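Local coordinates for M152 protein (Murid herpesvirus 1, PDB 4G59) that is an MHC class I-like viral immunoevasin that binds RAE-1 ligands of the NKG2D receptor and is thought to hinder MHC class I surface display, at residues V15-S27 and F35-I47. Sequence-based numbering, arbitrary orientation.
Sequences VDICQDLTATFIS and FRHSINLEQSSDI
The ring of F25 and the side chain of I39 lie side by side in a non-hydrogen-bonded pair, a good example of how a beta hairpin shapes one sheet face for helices. I39 CG1 packs 3.6 Å from F25 CD1, I39 CD1 continues alongside the ring, nearest F25 CE1, and I39 CG2 sits over one ring face. Further along, L41 starts away from its partner strand but bends back; with CG beside the backbone N (chi1 -69°), its CD2 methyl touches both L21 CD2, at 3.8 Å, and A23 CB, at 4.1 Å. Beyond F25, S27 OG meets H37 ND1 in the imidazole plane at 2.6 Å, a hydrogen bond in which either may donate. On the reverse face, T24 and N40 run abreast, and the short S38 side chain sets OG against I26 CB at 3.5 Å. Between the faces, paired antiparallel bonds, including T24 N to N40 O at 2.8 Å, hold the register. Where the chains part at the type I turn L41-S44, two waters join the segments, one bridging I17 O and Q43 N, the other T22 N and E42 N. In this MHC-like platform, I39 lies under both helices, touching F74 of helix 68-89 and W168 of helix 161-178; E78 grips H37 NE2, C18 is disulfide-bonded to C172, and strand 95-103 flanks strand 22-31 on the side away from strand 34-40.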
loop_
_atom_site.group_PDB
_atom_site.type_symbol
_atom_site.label_atom_id
_atom_site.label_comp_id
_atom_site.label_asym_id
_atom_site.label_seq_id
_atom_site.Cartn_x
_atom_site.Cartn_y
_atom_site.Cartn_z
ATOM N N VAL B 15 -11.186 -19.540 16.072
ATOM C CA VAL B 15 -10.231 -18.850 16.942
ATOM C C VAL B 15 -10.794 -17.507 17.398
ATOM O O VAL B 15 -11.221 -16.686 16.582
ATOM C CB VAL B 15 -8.894 -18.603 16.245
ATOM C CG1 VAL B 15 -7.928 -17.915 17.201
ATOM C CG2 VAL B 15 -8.296 -19.908 15.707
ATOM N N ASP B 16 -10.820 -17.290 18.704
ATOM C CA ASP B 16 -11.271 -16.019 19.238
ATOM C C ASP B 16 -10.083 -15.063 19.263
ATOM O O ASP B 16 -9.162 -15.234 20.046
ATOM C CB ASP B 16 -11.828 -16.205 20.647
ATOM C CG ASP B 16 -12.319 -14.902 21.263
ATOM O OD1 ASP B 16 -12.710 -13.965 20.515
ATOM O OD2 ASP B 16 -12.325 -14.830 22.507
ATOM N N ILE B 17 -10.110 -14.056 18.403
ATOM C CA ILE B 17 -8.984 -13.141 18.264
ATOM C C ILE B 17 -9.101 -11.888 19.122
ATOM O O ILE B 17 -8.283 -10.992 19.007
ATOM C CB ILE B 17 -8.876 -12.670 16.830
ATOM C CG1 ILE B 17 -10.202 -12.041 16.410
ATOM C CG2 ILE B 17 -8.532 -13.846 15.909
ATOM C CD1 ILE B 17 -10.084 -11.220 15.184
ATOM N N CYS B 18 -10.114 -11.822 19.976
ATOM C CA CYS B 18 -10.403 -10.595 20.717
ATOM C C CYS B 18 -9.793 -10.528 22.107
ATOM O O CYS B 18 -9.982 -9.537 22.823
ATOM C CB CYS B 18 -11.907 -10.372 20.799
ATOM S SG CYS B 18 -12.611 -9.969 19.211
ATOM N N GLN B 19 -9.058 -11.566 22.493
ATOM C CA GLN B 19 -8.326 -11.512 23.758
ATOM C C GLN B 19 -6.980 -10.839 23.599
ATOM O O GLN B 19 -6.405 -10.833 22.497
ATOM C CB GLN B 19 -8.115 -12.905 24.342
ATOM C CG GLN B 19 -9.209 -13.325 25.293
ATOM C CD GLN B 19 -10.257 -14.150 24.614
ATOM O OE1 GLN B 19 -9.997 -15.284 24.208
ATOM N NE2 GLN B 19 -11.453 -13.588 24.469
ATOM N N ASP B 20 -6.476 -10.300 24.710
ATOM C CA ASP B 20 -5.225 -9.545 24.719
ATOM C C ASP B 20 -5.279 -8.482 23.653
ATOM O O ASP B 20 -4.418 -8.431 22.776
ATOM C CB ASP B 20 -4.017 -10.465 24.524
ATOM C CG ASP B 20 -3.780 -11.354 25.718
ATOM O OD1 ASP B 20 -4.717 -11.503 26.530
ATOM O OD2 ASP B 20 -2.665 -11.900 25.851
ATOM N N LEU B 21 -6.322 -7.659 23.729
ATOM C CA LEU B 21 -6.630 -6.709 22.678
ATOM C C LEU B 21 -5.476 -5.725 22.548
ATOM O O LEU B 21 -4.931 -5.239 23.548
ATOM C CB LEU B 21 -7.971 -6.005 22.935
ATOM C CG LEU B 21 -8.530 -5.134 21.801
ATOM C CD1 LEU B 21 -10.026 -5.171 21.735
ATOM C CD2 LEU B 21 -8.090 -3.694 21.961
ATOM N N THR B 22 -5.077 -5.487 21.302
ATOM C CA THR B 22 -3.957 -4.607 21.005
ATOM C C THR B 22 -4.280 -3.776 19.768
ATOM O O THR B 22 -4.285 -4.283 18.648
ATOM C CB THR B 22 -2.656 -5.397 20.811
ATOM O OG1 THR B 22 -2.478 -6.294 21.917
ATOM C CG2 THR B 22 -1.471 -4.448 20.739
ATOM N N ALA B 23 -4.568 -2.499 19.998
ATOM C CA ALA B 23 -4.918 -1.562 18.927
ATOM C C ALA B 23 -3.684 -0.863 18.396
ATOM O O ALA B 23 -2.888 -0.339 19.180
ATOM C CB ALA B 23 -5.907 -0.526 19.430
ATOM N N THR B 24 -3.532 -0.835 17.073
ATOM C CA THR B 24 -2.429 -0.106 16.452
ATOM C C THR B 24 -2.937 1.184 15.812
ATOM O O THR B 24 -3.769 1.127 14.891
ATOM C CB THR B 24 -1.719 -0.963 15.399
ATOM O OG1 THR B 24 -1.085 -2.065 16.049
ATOM C CG2 THR B 24 -0.640 -0.162 14.694
ATOM N N PHE B 25 -2.450 2.338 16.292
ATOM C CA PHE B 25 -2.844 3.628 15.723
ATOM C C PHE B 25 -1.738 4.077 14.790
ATOM O O PHE B 25 -0.591 4.285 15.237
ATOM C CB PHE B 25 -3.046 4.672 16.815
ATOM C CG PHE B 25 -4.195 4.378 17.747
ATOM C CD1 PHE B 25 -5.412 5.014 17.587
ATOM C CD2 PHE B 25 -4.061 3.459 18.788
ATOM C CE1 PHE B 25 -6.474 4.749 18.432
ATOM C CE2 PHE B 25 -5.136 3.191 19.639
ATOM C CZ PHE B 25 -6.341 3.834 19.453
ATOM N N ILE B 26 -2.052 4.226 13.502
ATOM C CA ILE B 26 -1.011 4.609 12.546
ATOM C C ILE B 26 -1.236 5.995 11.960
ATOM O O ILE B 26 -2.356 6.335 11.550
ATOM C CB ILE B 26 -0.831 3.581 11.419
ATOM C CG1 ILE B 26 -0.249 2.282 11.983
ATOM C CG2 ILE B 26 0.140 4.083 10.377
ATOM C CD1 ILE B 26 -0.391 1.108 11.053
ATOM N N SER B 27 -0.174 6.803 11.943
ATOM C CA SER B 27 -0.245 8.131 11.359
ATOM C C SER B 27 0.890 8.349 10.373
ATOM O O SER B 27 2.092 8.241 10.711
ATOM C CB SER B 27 -0.271 9.212 12.434
ATOM O OG SER B 27 -1.559 9.304 12.992
ATOM N N PHE B 35 -2.554 13.723 5.887
ATOM C CA PHE B 35 -2.304 12.574 6.742
ATOM C C PHE B 35 -3.238 11.412 6.394
ATOM O O PHE B 35 -4.402 11.609 6.018
ATOM C CB PHE B 35 -2.492 12.943 8.230
ATOM C CG PHE B 35 -1.513 13.975 8.745
ATOM C CD1 PHE B 35 -0.445 13.594 9.545
ATOM C CD2 PHE B 35 -1.670 15.327 8.438
ATOM C CE1 PHE B 35 0.462 14.548 10.021
ATOM C CE2 PHE B 35 -0.765 16.293 8.916
ATOM C CZ PHE B 35 0.293 15.906 9.700
ATOM N N ARG B 36 -2.723 10.194 6.504
ATOM C CA ARG B 36 -3.597 9.040 6.486
ATOM C C ARG B 36 -3.528 8.467 7.893
ATOM O O ARG B 36 -2.447 8.101 8.366
ATOM C CB ARG B 36 -3.156 8.011 5.448
ATOM C CG ARG B 36 -4.149 6.834 5.260
ATOM C CD ARG B 36 -3.465 5.615 4.640
ATOM N NE ARG B 36 -2.415 5.157 5.540
ATOM C CZ ARG B 36 -1.299 4.550 5.152
ATOM N NH1 ARG B 36 -1.097 4.317 3.859
ATOM N NH2 ARG B 36 -0.383 4.179 6.059
ATOM N N HIS B 37 -4.668 8.430 8.576
ATOM C CA HIS B 37 -4.746 7.801 9.893
ATOM C C HIS B 37 -5.523 6.475 9.798
ATOM O O HIS B 37 -6.447 6.334 8.986
ATOM C CB HIS B 37 -5.436 8.732 10.907
ATOM C CG HIS B 37 -4.799 10.085 11.042
ATOM N ND1 HIS B 37 -3.569 10.280 11.643
ATOM C CD2 HIS B 37 -5.248 11.318 10.697
ATOM C CE1 HIS B 37 -3.287 11.571 11.649
ATOM N NE2 HIS B 37 -4.286 12.222 11.077
ATOM N N SER B 38 -5.147 5.506 10.629
ATOM C CA SER B 38 -5.838 4.220 10.635
ATOM C C SER B 38 -5.675 3.515 11.964
ATOM O O SER B 38 -4.631 3.628 12.621
ATOM C CB SER B 38 -5.292 3.301 9.556
ATOM O OG SER B 38 -3.952 2.992 9.871
ATOM N N ILE B 39 -6.714 2.788 12.362
ATOM C CA ILE B 39 -6.613 1.912 13.532
ATOM C C ILE B 39 -6.875 0.465 13.106
ATOM O O ILE B 39 -7.734 0.209 12.245
ATOM C CB ILE B 39 -7.644 2.279 14.588
ATOM C CG1 ILE B 39 -7.522 3.750 14.967
ATOM C CG2 ILE B 39 -7.498 1.379 15.802
ATOM C CD1 ILE B 39 -8.793 4.311 15.564
ATOM N N ASN B 40 -6.142 -0.477 13.705
ATOM C CA ASN B 40 -6.449 -1.883 13.502
ATOM C C ASN B 40 -6.159 -2.678 14.765
ATOM O O ASN B 40 -5.504 -2.179 15.684
ATOM C CB ASN B 40 -5.702 -2.449 12.279
ATOM C CG ASN B 40 -4.194 -2.483 12.476
ATOM O OD1 ASN B 40 -3.638 -3.487 12.962
ATOM N ND2 ASN B 40 -3.509 -1.391 12.087
ATOM N N LEU B 41 -6.676 -3.898 14.822
ATOM C CA LEU B 41 -6.452 -4.797 15.949
ATOM C C LEU B 41 -5.448 -5.813 15.458
ATOM O O LEU B 41 -5.166 -5.823 14.271
ATOM C CB LEU B 41 -7.771 -5.454 16.367
ATOM C CG LEU B 41 -8.738 -4.453 16.983
ATOM C CD1 LEU B 41 -10.040 -5.124 17.399
ATOM C CD2 LEU B 41 -8.075 -3.816 18.202
ATOM N N GLU B 42 -4.914 -6.653 16.339
ATOM C CA GLU B 42 -3.773 -7.488 15.981
ATOM C C GLU B 42 -4.030 -8.471 14.824
ATOM O O GLU B 42 -3.140 -8.714 14.009
ATOM C CB GLU B 42 -3.218 -8.222 17.204
ATOM C CG GLU B 42 -1.854 -8.850 16.966
ATOM C CD GLU B 42 -1.379 -9.674 18.143
ATOM O OE1 GLU B 42 -2.067 -9.676 19.185
ATOM O OE2 GLU B 42 -0.319 -10.319 18.029
ATOM N N GLN B 43 -5.228 -9.033 14.734
ATOM C CA GLN B 43 -5.512 -9.931 13.619
ATOM C C GLN B 43 -6.536 -9.334 12.621
ATOM O O GLN B 43 -7.142 -10.074 11.838
ATOM C CB GLN B 43 -5.942 -11.316 14.129
ATOM C CG GLN B 43 -4.788 -12.205 14.623
ATOM C CD GLN B 43 -4.564 -12.157 16.142
ATOM O OE1 GLN B 43 -5.317 -11.518 16.890
ATOM N NE2 GLN B 43 -3.520 -12.845 16.600
ATOM N N SER B 44 -6.719 -8.004 12.644
ATOM C CA SER B 44 -7.672 -7.336 11.734
ATOM C C SER B 44 -6.957 -6.490 10.676
ATOM O O SER B 44 -5.787 -6.139 10.831
ATOM C CB SER B 44 -8.679 -6.464 12.510
ATOM O OG SER B 44 -8.207 -5.145 12.733
ATOM N N SER B 45 -7.659 -6.173 9.593
ATOM C CA SER B 45 -7.166 -5.167 8.650
ATOM C C SER B 45 -7.659 -3.833 9.214
ATOM O O SER B 45 -8.097 -3.800 10.366
ATOM C CB SER B 45 -7.735 -5.433 7.266
ATOM O OG SER B 45 -9.142 -5.499 7.324
ATOM N N ASP B 46 -7.610 -2.733 8.473
ATOM C CA ASP B 46 -8.033 -1.485 9.118
ATOM C C ASP B 46 -9.519 -1.469 9.421
ATOM O O ASP B 46 -10.363 -1.767 8.552
ATOM C CB ASP B 46 -7.673 -0.230 8.321
ATOM C CG ASP B 46 -6.219 -0.153 7.960
ATOM O OD1 ASP B 46 -5.368 -0.718 8.681
ATOM O OD2 ASP B 46 -5.939 0.493 6.927
ATOM N N ILE B 47 -9.834 -1.145 10.668
ATOM C CA ILE B 47 -11.228 -0.980 11.086
ATOM C C ILE B 47 -11.661 0.490 10.914
ATOM O O ILE B 47 -12.806 0.798 10.523
ATOM C CB ILE B 47 -11.412 -1.445 12.533
ATOM C CG1 ILE B 47 -11.057 -2.935 12.643
ATOM C CG2 ILE B 47 -12.824 -1.203 13.019
ATOM C CD1 ILE B 47 -10.823 -3.419 14.104
HETATM O O HOH W 1 -7.219 -8.845 17.237
HETATM O O HOH W 2 -5.796 -7.547 19.172
#